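Local coordinates for protein beta-glucanase (Bacteroides thetaiotaomicron, PDB 6EUG) that probably hydrolyses beta-1,3-galactosidic linkages in arabinogalactan through its GH43 beta-propeller domain, captured here with a glucoimidazole sugar mimic in its pocket, at residues A[110-114]-A[320-324]; A[137-143]-A[155-160]; A[210-216]-A[227-233]; A[235-240]-A[253-259]. All coordinates share one frame; numbering follows the deposited sequence.

Interaction 1: residues A[110-114]-A[320-324]; sequences ERPKV and QSTYI. With GIM (glucoimidazole), chain B.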
# COMPACT_ATOMS: atom_id res chain seq x y z
N GLU A 110 -7.92 3.79 -4.30
CA GLU A 110 -6.72 4.24 -3.56
C GLU A 110 -5.54 3.25 -3.58
O GLU A 110 -5.71 2.04 -3.75
CB GLU A 110 -7.05 4.58 -2.09
CG GLU A 110 -7.96 5.79 -1.97
CD GLU A 110 -8.37 6.16 -0.55
OE1 GLU A 110 -7.99 5.45 0.43
OE2 GLU A 110 -9.13 7.17 -0.41
N ARG A 111 -4.35 3.84 -3.48
CA ARG A 111 -3.11 3.11 -3.25
C ARG A 111 -2.84 2.01 -4.28
O ARG A 111 -2.44 0.90 -3.93
CB ARG A 111 -3.01 2.64 -1.79
CG ARG A 111 -2.91 3.78 -0.79
CD ARG A 111 -2.59 3.36 0.66
NE ARG A 111 -2.59 4.54 1.53
CZ ARG A 111 -1.59 5.42 1.66
NH1 ARG A 111 -0.42 5.23 1.07
NH2 ARG A 111 -1.73 6.50 2.45
N PRO A 112 -2.96 2.35 -5.59
CA PRO A 112 -2.67 1.34 -6.59
C PRO A 112 -1.22 0.86 -6.60
O PRO A 112 -0.30 1.65 -6.32
CB PRO A 112 -2.95 2.08 -7.91
CG PRO A 112 -2.56 3.50 -7.58
CD PRO A 112 -3.06 3.70 -6.17
N LYS A 113 -1.02 -0.39 -6.99
CA LYS A 113 0.31 -0.97 -7.20
C LYS A 113 0.26 -1.89 -8.41
O LYS A 113 -0.73 -2.57 -8.63
CB LYS A 113 0.81 -1.76 -5.98
CG LYS A 113 0.75 -0.98 -4.64
CD LYS A 113 1.82 0.11 -4.59
CE LYS A 113 1.67 0.98 -3.36
NZ LYS A 113 0.42 1.84 -3.40
N VAL A 114 1.35 -1.91 -9.17
CA VAL A 114 1.49 -2.78 -10.35
C VAL A 114 2.73 -3.65 -10.24
O VAL A 114 3.83 -3.12 -9.92
CB VAL A 114 1.53 -1.95 -11.68
CG1 VAL A 114 1.61 -2.84 -12.90
CG2 VAL A 114 0.28 -1.07 -11.80
N GLN A 320 3.52 10.64 4.75
CA GLN A 320 3.04 9.29 5.02
C GLN A 320 3.57 8.35 3.93
O GLN A 320 3.40 8.63 2.73
CB GLN A 320 1.50 9.25 5.07
CG GLN A 320 0.87 7.90 5.44
CD GLN A 320 -0.65 7.89 5.38
OE1 GLN A 320 -1.26 8.58 4.52
NE2 GLN A 320 -1.29 7.02 6.21
N SER A 321 4.24 7.27 4.33
CA SER A 321 4.77 6.26 3.43
C SER A 321 3.84 5.84 2.29
O SER A 321 2.62 5.67 2.51
CB SER A 321 5.20 5.04 4.26
OG SER A 321 4.15 4.50 5.11
N THR A 322 4.42 5.60 1.10
CA THR A 322 3.68 4.94 -0.01
C THR A 322 4.40 3.80 -0.73
O THR A 322 3.73 2.88 -1.18
CB THR A 322 3.06 5.93 -1.02
OG1 THR A 322 2.12 5.25 -1.89
CG2 THR A 322 4.10 6.69 -1.84
N TYR A 323 5.73 3.85 -0.87
CA TYR A 323 6.45 2.84 -1.65
C TYR A 323 7.95 2.90 -1.37
O TYR A 323 8.48 3.97 -1.04
CB TYR A 323 6.20 3.08 -3.20
CG TYR A 323 6.60 1.88 -4.07
CD1 TYR A 323 5.82 0.73 -4.08
CD2 TYR A 323 7.74 1.91 -4.87
CE1 TYR A 323 6.20 -0.40 -4.81
CE2 TYR A 323 8.12 0.80 -5.61
CZ TYR A 323 7.34 -0.35 -5.60
OH TYR A 323 7.71 -1.46 -6.32
N ILE A 324 8.62 1.76 -1.56
CA ILE A 324 10.07 1.72 -1.54
C ILE A 324 10.56 1.17 -2.89
O ILE A 324 10.28 0.01 -3.25
CB ILE A 324 10.65 0.99 -0.30
CG1 ILE A 324 10.39 1.89 0.96
CG2 ILE A 324 12.18 0.86 -0.44
CD1 ILE A 324 10.44 1.19 2.28
C1 GIM B . -5.92 7.04 5.36
C2 GIM B . -5.24 6.30 4.28
N10 GIM B . -6.84 8.01 5.20
C3 GIM B . -5.43 7.04 2.94
C4 GIM B . -6.91 7.49 2.81
C5 GIM B . -7.25 8.55 3.87
C6 GIM B . -8.72 8.96 3.87
C7 GIM B . -6.56 7.66 7.37
C8 GIM B . -7.24 8.42 6.44
N1 GIM B . -5.75 6.82 6.69
O3 GIM B . -5.11 6.19 1.84
O2 GIM B . -3.88 6.01 4.71
O4 GIM B . -7.86 6.39 2.89
O6 GIM B . -9.54 7.88 4.32
O HOH W 1 0.73 7.96 1.51
O HOH W 2 0.48 3.21 -1.04
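R111 and Q320 meet beside the glucoimidazole at the centre of a five-bladed beta-propeller, the GH43 fold, where the inner strands 108-117 and 320-327 of two blades face each other. The segments run only 11° from parallel, yet their axes stay 9.1 Å apart, so side chains, ligand and water bridge the gap instead of backbone pairing. The dense end is the sugar site. R111, extended from CG to NE, gives NH2 to GIM O2 at 3.2 Å and a weaker bond from NE to GIM O3. Q320, its CG anti to the backbone N (chi1 -176°), reaches the same O2 with NE2, also at 3.2 Å, so donors from both strands grip one hydroxyl oxygen. The amide and guanidinium planes are nearly perpendicular, with R111 NH2 3.0 Å from Q320 OE1, and W340 and S279 steady the amide. E110 completes this end: its OE1 accepts GIM O4 at 2.6 Å as well as O3, while Y136 bonds to OE2. Away from the ligand the contact thins. R111 NH1 makes a weak direct bond to S321 O and otherwise works through water; one water joins it to K113 NZ and to T322 OG1, which also bonds to G48 O. Beyond this water, toward the partly exposed Y323, K113 and the tyrosine run antiparallel beside each other, K113 CD 4.1 Å from Y323 CD1.

Interaction 2: residues A[137-143]-A[155-160]; sequences GPARAAV and FIRSGR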
# COMPACT_ATOMS: atom_id res chain seq x y z
N GLY A 137 -17.07 1.49 4.15
CA GLY A 137 -17.62 0.22 4.62
C GLY A 137 -17.13 -1.05 3.94
O GLY A 137 -16.69 -1.97 4.62
N PRO A 138 -17.22 -1.14 2.60
CA PRO A 138 -16.90 -2.41 1.94
C PRO A 138 -15.49 -3.01 2.15
O PRO A 138 -15.35 -4.22 2.16
CB PRO A 138 -17.19 -2.12 0.45
CG PRO A 138 -18.25 -1.06 0.50
CD PRO A 138 -17.90 -0.20 1.69
N ALA A 139 -14.46 -2.15 2.25
CA ALA A 139 -13.09 -2.55 2.54
C ALA A 139 -12.60 -3.66 1.63
O ALA A 139 -12.23 -4.75 2.10
CB ALA A 139 -12.95 -2.93 4.02
N ARG A 140 -12.60 -3.38 0.31
CA ARG A 140 -12.22 -4.37 -0.70
C ARG A 140 -10.84 -4.12 -1.35
O ARG A 140 -10.31 -2.97 -1.37
CB ARG A 140 -13.26 -4.41 -1.82
CG ARG A 140 -14.66 -4.88 -1.42
CD ARG A 140 -15.56 -5.03 -2.65
NE ARG A 140 -16.86 -5.61 -2.30
CZ ARG A 140 -17.74 -6.09 -3.16
NH1 ARG A 140 -17.47 -6.14 -4.46
NH2 ARG A 140 -18.90 -6.55 -2.72
N ALA A 141 -10.27 -5.21 -1.87
CA ALA A 141 -9.18 -5.12 -2.84
C ALA A 141 -9.74 -5.46 -4.21
O ALA A 141 -10.56 -6.36 -4.34
CB ALA A 141 -8.03 -6.05 -2.49
N ALA A 142 -9.26 -4.75 -5.21
CA ALA A 142 -9.61 -5.02 -6.62
C ALA A 142 -8.39 -5.38 -7.46
O ALA A 142 -7.30 -4.90 -7.19
CB ALA A 142 -10.30 -3.82 -7.21
N VAL A 143 -8.60 -6.14 -8.55
CA VAL A 143 -7.52 -6.56 -9.44
C VAL A 143 -7.91 -6.31 -10.91
O VAL A 143 -9.06 -6.47 -11.31
CB VAL A 143 -7.09 -8.03 -9.18
CG1 VAL A 143 -8.15 -9.02 -9.57
CG2 VAL A 143 -5.80 -8.38 -9.91
N PHE A 155 -10.49 -4.31 -15.73
CA PHE A 155 -10.99 -4.74 -14.40
C PHE A 155 -11.42 -6.21 -14.47
O PHE A 155 -12.08 -6.63 -15.45
CB PHE A 155 -12.20 -3.87 -13.94
CG PHE A 155 -12.89 -4.37 -12.70
CD1 PHE A 155 -12.40 -4.03 -11.44
CD2 PHE A 155 -14.02 -5.19 -12.76
CE1 PHE A 155 -13.01 -4.49 -10.28
CE2 PHE A 155 -14.63 -5.67 -11.60
CZ PHE A 155 -14.13 -5.32 -10.35
N ILE A 156 -11.02 -6.98 -13.47
CA ILE A 156 -11.43 -8.39 -13.34
C ILE A 156 -12.47 -8.58 -12.24
O ILE A 156 -13.55 -9.06 -12.51
CB ILE A 156 -10.24 -9.34 -13.11
CG1 ILE A 156 -9.24 -9.23 -14.25
CG2 ILE A 156 -10.74 -10.77 -12.97
CD1 ILE A 156 -7.94 -9.96 -14.00
N ARG A 157 -12.11 -8.30 -10.99
CA ARG A 157 -13.04 -8.52 -9.86
C ARG A 157 -12.54 -7.81 -8.60
O ARG A 157 -11.42 -7.27 -8.60
CB ARG A 157 -13.23 -10.03 -9.60
CG ARG A 157 -12.05 -10.69 -8.92
CD ARG A 157 -12.22 -12.17 -8.62
NE ARG A 157 -12.19 -12.96 -9.86
CZ ARG A 157 -11.11 -13.49 -10.47
NH1 ARG A 157 -11.30 -14.17 -11.61
NH2 ARG A 157 -9.86 -13.34 -10.01
N SER A 158 -13.42 -7.72 -7.59
CA SER A 158 -13.10 -7.12 -6.29
C SER A 158 -13.73 -7.94 -5.19
O SER A 158 -14.70 -8.70 -5.42
CB SER A 158 -13.55 -5.65 -6.20
OG SER A 158 -14.96 -5.51 -5.99
N GLY A 159 -13.21 -7.79 -3.98
CA GLY A 159 -13.78 -8.50 -2.85
C GLY A 159 -12.93 -8.35 -1.60
O GLY A 159 -11.80 -7.86 -1.67
N ARG A 160 -13.49 -8.78 -0.47
CA ARG A 160 -12.72 -9.02 0.74
C ARG A 160 -11.88 -10.30 0.52
O ARG A 160 -12.13 -11.10 -0.43
CB ARG A 160 -13.61 -9.08 1.99
CG ARG A 160 -14.25 -7.74 2.40
CD ARG A 160 -14.97 -7.78 3.74
NE ARG A 160 -15.48 -6.45 4.08
CZ ARG A 160 -16.12 -6.12 5.19
NH1 ARG A 160 -16.37 -7.03 6.11
NH2 ARG A 160 -16.51 -4.87 5.40
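The pairing of A141 to V143 with R157 to G159 is an antiparallel beta hairpin, the outer two strands of one propeller blade, with one arginine bonding beside the strands and another, R160, carrying the contact past their ends. It shows a blade edge in which side-chain bonds to a hydroxyl and to loop carbonyls add to the sheet bonds. A141 and G159 form a hydrogen-bonded pair, exchanging both N-H groups; A142 and S158 follow as a non-hydrogen-bonded pair. At V143 the regular pattern gives way to a classic beta bulge: V143 N bonds to R157 O, while V143 O takes I156 N at 3.0 Å. Here V143 CG1 rests against I156 CB at 4.1 Å, and the valine also packs on V124 and W126 of the next strand inward. On the face carrying A142 and S158, the two CB atoms are 3.9 Å apart, and A142 CB touches the edge of the F155 ring, which also meets H101. S158 OG sits between the backbone N and the carbonyl carbon (chi1 77°), where R140 NH1 donates to it at 3.0 Å within the guanidinium plane. D102 is a second partner of this hydroxyl and a distant counterion for R140. Past the strands, R160 lies with an extended chain along the loop 137-139. Its NH2 makes a weak bond to G137 O, whereas its NE points almost straight at P138 O, 2.9 Å away with an N-H...O angle of 171°, approaching from above the carbonyl plane.

Interaction 3: residues A[210-216]-A[227-233]; sequences QMSRDMT and HIYSSED. With GIM (glucoimidazole), chain B.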
# COMPACT_ATOMS: atom_id res chain seq x y z
N GLN A 210 -11.65 -11.29 4.83
CA GLN A 210 -10.95 -10.29 5.65
C GLN A 210 -10.94 -8.93 4.95
O GLN A 210 -10.85 -8.85 3.70
CB GLN A 210 -9.51 -10.76 5.94
CG GLN A 210 -9.46 -12.10 6.68
CD GLN A 210 -10.13 -12.05 8.03
OE1 GLN A 210 -9.79 -11.19 8.86
NE2 GLN A 210 -11.11 -12.97 8.28
N MET A 211 -11.06 -7.87 5.76
CA MET A 211 -11.10 -6.51 5.25
C MET A 211 -9.76 -6.09 4.70
O MET A 211 -8.74 -6.54 5.17
CB MET A 211 -11.52 -5.52 6.36
CG MET A 211 -12.94 -5.73 6.90
SD MET A 211 -13.32 -4.74 8.36
CE MET A 211 -13.32 -3.08 7.68
N SER A 212 -9.78 -5.28 3.64
CA SER A 212 -8.55 -4.73 3.02
C SER A 212 -8.74 -3.28 2.71
O SER A 212 -9.62 -2.96 1.90
CB SER A 212 -8.22 -5.52 1.72
OG SER A 212 -6.97 -5.12 1.14
N ARG A 213 -7.96 -2.40 3.36
CA ARG A 213 -7.95 -0.97 3.06
C ARG A 213 -6.57 -0.55 2.51
O ARG A 213 -6.26 -0.93 1.37
CB ARG A 213 -8.51 -0.13 4.24
CG ARG A 213 -9.97 -0.42 4.56
CD ARG A 213 -10.67 0.83 5.07
NE ARG A 213 -12.06 0.64 5.50
CZ ARG A 213 -12.45 0.39 6.76
NH1 ARG A 213 -11.56 0.20 7.74
NH2 ARG A 213 -13.75 0.28 7.03
N ASP A 214 -5.75 0.18 3.26
CA ASP A 214 -4.41 0.51 2.78
C ASP A 214 -3.66 -0.82 2.45
O ASP A 214 -3.82 -1.83 3.17
CB ASP A 214 -3.57 1.28 3.81
CG ASP A 214 -4.00 2.72 4.00
OD1 ASP A 214 -4.96 3.24 3.37
OD2 ASP A 214 -3.30 3.39 4.80
N MET A 215 -2.93 -0.81 1.34
CA MET A 215 -2.27 -2.03 0.81
C MET A 215 -1.04 -1.77 -0.04
O MET A 215 -0.80 -0.67 -0.54
CB MET A 215 -3.28 -2.86 -0.01
CG MET A 215 -3.97 -2.14 -1.18
SD MET A 215 -4.24 -3.08 -2.70
CE MET A 215 -2.54 -3.10 -3.31
N THR A 216 -0.24 -2.85 -0.21
CA THR A 216 0.80 -2.89 -1.18
C THR A 216 1.00 -4.32 -1.69
O THR A 216 0.26 -5.25 -1.31
CB THR A 216 2.08 -2.24 -0.66
OG1 THR A 216 2.98 -1.98 -1.76
CG2 THR A 216 2.79 -3.11 0.42
N HIS A 227 0.28 -9.91 -1.22
CA HIS A 227 -0.65 -8.78 -0.98
C HIS A 227 -0.63 -8.48 0.55
O HIS A 227 -0.99 -9.33 1.37
CB HIS A 227 -2.04 -9.15 -1.51
CG HIS A 227 -3.12 -8.13 -1.25
ND1 HIS A 227 -4.43 -8.49 -0.99
CD2 HIS A 227 -3.08 -6.78 -1.21
CE1 HIS A 227 -5.15 -7.39 -0.81
NE2 HIS A 227 -4.35 -6.34 -0.93
N ILE A 228 -0.18 -7.27 0.89
CA ILE A 228 0.04 -6.82 2.26
C ILE A 228 -1.00 -5.73 2.52
O ILE A 228 -1.07 -4.76 1.76
CB ILE A 228 1.46 -6.28 2.48
CG1 ILE A 228 2.49 -7.42 2.26
CG2 ILE A 228 1.62 -5.77 3.91
CD1 ILE A 228 3.89 -7.00 1.99
N TYR A 229 -1.82 -5.87 3.55
CA TYR A 229 -2.93 -4.90 3.75
C TYR A 229 -3.36 -4.69 5.20
O TYR A 229 -3.20 -5.57 6.03
CB TYR A 229 -4.15 -5.31 2.89
CG TYR A 229 -4.62 -6.75 3.17
CD1 TYR A 229 -3.99 -7.85 2.55
CD2 TYR A 229 -5.62 -7.02 4.12
CE1 TYR A 229 -4.39 -9.15 2.84
CE2 TYR A 229 -6.03 -8.32 4.41
CZ TYR A 229 -5.37 -9.39 3.81
OH TYR A 229 -5.75 -10.67 4.13
N SER A 230 -3.93 -3.50 5.46
CA SER A 230 -4.53 -3.18 6.74
C SER A 230 -5.93 -3.84 6.79
O SER A 230 -6.76 -3.63 5.91
CB SER A 230 -4.60 -1.67 6.95
OG SER A 230 -3.32 -1.06 6.86
N SER A 231 -6.16 -4.64 7.82
CA SER A 231 -7.38 -5.49 7.95
C SER A 231 -8.05 -5.32 9.33
O SER A 231 -7.59 -4.53 10.16
CB SER A 231 -6.98 -6.97 7.76
OG SER A 231 -8.10 -7.82 7.51
N GLU A 232 -9.14 -6.06 9.60
CA GLU A 232 -9.77 -6.05 10.91
C GLU A 232 -10.08 -4.60 11.41
O GLU A 232 -9.62 -4.16 12.47
CB GLU A 232 -8.87 -6.82 11.91
CG GLU A 232 -8.47 -8.22 11.48
CD GLU A 232 -7.51 -8.96 12.41
OE1 GLU A 232 -7.48 -8.69 13.66
OE2 GLU A 232 -6.71 -9.80 11.88
N ASP A 233 -10.86 -3.85 10.62
CA ASP A 233 -11.23 -2.46 10.94
C ASP A 233 -9.95 -1.58 11.08
O ASP A 233 -9.88 -0.71 11.96
CB ASP A 233 -12.14 -2.33 12.20
CG ASP A 233 -13.61 -2.78 11.95
OD1 ASP A 233 -14.01 -3.10 10.85
OD2 ASP A 233 -14.39 -2.85 12.90
C1 GIM B . -5.92 7.04 5.36
C2 GIM B . -5.24 6.30 4.28
N10 GIM B . -6.84 8.01 5.20
C3 GIM B . -5.43 7.04 2.94
C4 GIM B . -6.91 7.49 2.81
C5 GIM B . -7.25 8.55 3.87
C6 GIM B . -8.72 8.96 3.87
C7 GIM B . -6.56 7.66 7.37
C8 GIM B . -7.24 8.42 6.44
N1 GIM B . -5.75 6.82 6.69
O3 GIM B . -5.11 6.19 1.84
O2 GIM B . -3.88 6.01 4.71
O4 GIM B . -7.86 6.39 2.89
O6 GIM B . -9.54 7.88 4.32
O HOH W 3 -10.94 -8.45 8.67
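Y229 lies against S212 and M211 from its CB to its outer ring, and so shows how one tyrosine can line a loop leading into a strand. Its CB is 3.3 Å from S212 OG, and CG stays near the same hydroxyl. CD1 sits over the centre of the H227 ring, 3.5 Å above its plane. On the other flank CD2 and CE2 turn the ring edge to M211 O, CD2 at 3.3 Å. The tip, OH, passes Q210 CB and bonds to Q238 of the adjacent strand. The carbonyl at the ring edge is itself held: a chi1 of -164° swings S231 OG away from its own N, and it donates to M211 O at 2.7 Å, in the carbonyl plane and on a lone pair. Backbone bonds then carry the loop along the neighbouring strand. R213 N reaches S230 O, S230 N reaches D214 O at 2.8 Å, and T216 and I228 form a hydrogen-bonded antiparallel pair. Anchored this way, D214 extends its carboxylate to the ligand, where OD2 accepts GIM O2 at 2.7 Å and also A264 N. An acidic residue held just ahead of a blade's innermost strand and turned into the central pocket is typical of the five-bladed GH43 propeller.

Interaction 4: residues A[235-240]-A[253-259]; sequences LTLQIA and YIRIFPG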
# COMPACT_ATOMS: atom_id res chain seq x y z
N LEU A 235 -7.14 -2.43 12.29
CA LEU A 235 -6.40 -2.69 13.53
C LEU A 235 -5.16 -3.60 13.36
O LEU A 235 -4.27 -3.57 14.20
CB LEU A 235 -7.32 -3.28 14.61
CG LEU A 235 -8.46 -2.36 15.09
CD1 LEU A 235 -9.61 -3.11 15.74
CD2 LEU A 235 -7.93 -1.31 16.03
N THR A 236 -5.13 -4.43 12.33
CA THR A 236 -4.16 -5.55 12.24
C THR A 236 -3.67 -5.64 10.81
O THR A 236 -4.51 -5.54 9.87
CB THR A 236 -4.88 -6.87 12.63
OG1 THR A 236 -5.46 -6.74 13.95
CG2 THR A 236 -3.91 -8.06 12.62
N LEU A 237 -2.35 -5.86 10.60
CA LEU A 237 -1.83 -6.10 9.23
C LEU A 237 -1.99 -7.58 8.87
O LEU A 237 -1.81 -8.45 9.72
CB LEU A 237 -0.36 -5.77 9.10
CG LEU A 237 0.04 -4.30 9.05
CD1 LEU A 237 1.54 -4.23 9.20
CD2 LEU A 237 -0.41 -3.67 7.72
N GLN A 238 -2.32 -7.85 7.60
CA GLN A 238 -2.30 -9.23 7.06
C GLN A 238 -1.42 -9.32 5.82
O GLN A 238 -1.29 -8.33 5.08
CB GLN A 238 -3.72 -9.78 6.83
CG GLN A 238 -4.52 -9.98 8.12
CD GLN A 238 -5.95 -10.47 7.91
OE1 GLN A 238 -6.34 -10.78 6.77
NE2 GLN A 238 -6.76 -10.51 9.00
N ILE A 239 -0.76 -10.49 5.63
CA ILE A 239 0.11 -10.78 4.48
C ILE A 239 -0.41 -12.06 3.86
O ILE A 239 -0.40 -13.09 4.54
CB ILE A 239 1.59 -10.97 4.89
CG1 ILE A 239 2.08 -9.75 5.68
CG2 ILE A 239 2.46 -11.25 3.66
CD1 ILE A 239 3.55 -9.79 6.10
N ALA A 240 -0.85 -11.97 2.59
CA ALA A 240 -1.53 -13.07 1.86
C ALA A 240 -0.79 -13.43 0.57
O ALA A 240 -0.55 -12.58 -0.30
CB ALA A 240 -2.96 -12.69 1.55
N TYR A 253 -2.17 -17.19 4.47
CA TYR A 253 -1.92 -15.83 4.98
C TYR A 253 -1.58 -15.82 6.45
O TYR A 253 -1.95 -16.77 7.16
CB TYR A 253 -3.09 -14.88 4.73
CG TYR A 253 -4.37 -15.02 5.57
CD1 TYR A 253 -5.26 -16.07 5.35
CD2 TYR A 253 -4.73 -14.04 6.54
CE1 TYR A 253 -6.45 -16.17 6.07
CE2 TYR A 253 -5.91 -14.13 7.27
CZ TYR A 253 -6.79 -15.19 7.04
OH TYR A 253 -7.97 -15.27 7.78
N ILE A 254 -0.94 -14.73 6.90
CA ILE A 254 -0.66 -14.49 8.33
C ILE A 254 -1.26 -13.13 8.77
O ILE A 254 -1.57 -12.25 7.94
CB ILE A 254 0.84 -14.57 8.69
CG1 ILE A 254 1.69 -13.45 8.02
CG2 ILE A 254 1.36 -15.97 8.38
CD1 ILE A 254 3.10 -13.27 8.55
N ARG A 255 -1.37 -12.95 10.09
CA ARG A 255 -1.78 -11.68 10.69
C ARG A 255 -0.69 -11.25 11.69
O ARG A 255 -0.15 -12.09 12.44
CB ARG A 255 -3.18 -11.79 11.33
CG ARG A 255 -3.30 -12.67 12.57
CD ARG A 255 -4.76 -12.85 13.01
NE ARG A 255 -5.35 -11.67 13.66
CZ ARG A 255 -5.40 -11.43 14.97
NH1 ARG A 255 -4.87 -12.28 15.84
NH2 ARG A 255 -6.03 -10.34 15.41
N ILE A 256 -0.34 -9.97 11.68
CA ILE A 256 0.74 -9.45 12.51
C ILE A 256 0.37 -8.12 13.15
O ILE A 256 -0.47 -7.35 12.63
CB ILE A 256 2.09 -9.31 11.73
CG1 ILE A 256 1.92 -8.42 10.47
CG2 ILE A 256 2.64 -10.69 11.35
CD1 ILE A 256 3.23 -8.07 9.78
N PHE A 257 0.97 -7.86 14.30
CA PHE A 257 0.70 -6.62 15.07
C PHE A 257 -0.77 -6.34 15.32
O PHE A 257 -1.25 -5.22 15.04
CB PHE A 257 1.47 -5.37 14.50
CG PHE A 257 2.93 -5.63 14.35
CD1 PHE A 257 3.73 -5.71 15.49
CD2 PHE A 257 3.50 -5.89 13.09
CE1 PHE A 257 5.07 -6.07 15.40
CE2 PHE A 257 4.85 -6.23 13.00
CZ PHE A 257 5.62 -6.33 14.17
N PRO A 258 -1.50 -7.33 15.88
CA PRO A 258 -2.90 -7.08 16.13
C PRO A 258 -3.18 -5.97 17.14
O PRO A 258 -2.64 -5.96 18.26
CB PRO A 258 -3.44 -8.43 16.57
CG PRO A 258 -2.25 -9.20 17.06
CD PRO A 258 -1.09 -8.69 16.25
N GLY A 259 -4.05 -5.06 16.75
CA GLY A 259 -4.33 -3.88 17.54
C GLY A 259 -3.34 -2.73 17.38
O GLY A 259 -3.52 -1.67 17.99
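L237 and I239 bond through both backbone groups to I256 and I254, joining the outer two strands of a propeller blade as an antiparallel pair. The shortest links are I256 N to L237 O and I254 N to I239 O, each 2.9 Å; the return bond from I239 N to I254 O is similar, but L237 N to I256 O is bent to 139° just before the chain leaves the strand at F257. Around this core the face bearing Q238 and R255 is polar and buried, and a single acid outside the pair gathers its groups: E232 forms a salt bridge with R255 NH2 and accepts from T236 OG1 and Q238 NE2. Extended beyond CG, the glutamine lies alongside Y253, pointing the same way, with its OE1 3.4 Å from Y253 CE2 and the amide plane 41° from the ring; Y253 OH goes on to A165 O. Farther along, T236 CG2 faces I256 O, and its OG1 lies 3.4 Å from P258 CA. The reverse face is hydrocarbon. I239 CB packs on I254 CG1 at 4.0 Å. In I256, chi1 of 56° sets CG1 between the backbone N and the carbonyl carbon, bringing it within 3.8 Å of L237 CB, while the I256 CD1 methyl meets I239 CD1 at 4.1 Å.

In the fold
From the N terminus, residues 110-114 open the longest loop, closed by interaction 1 only at 320-324; the other three contacts nest inside it and follow one another in series without crossing. Interaction 2 closes the outer hairpin of the blade whose inner strand carries 110-114. Interactions 3 and 4 close successive strand pairs of the next blade, and strands 225-231 and 236-242 lie side by side between them. The blades are tied together where A139 O probably accepts S212 N, joining interactions 2 and 3. At the centre, D214 and R111 form a long, weak ion pair beside the glucoimidazole that interactions 1 and 3 share, whereas interaction 4 lies about 18 Å, centre to centre, from interaction 1.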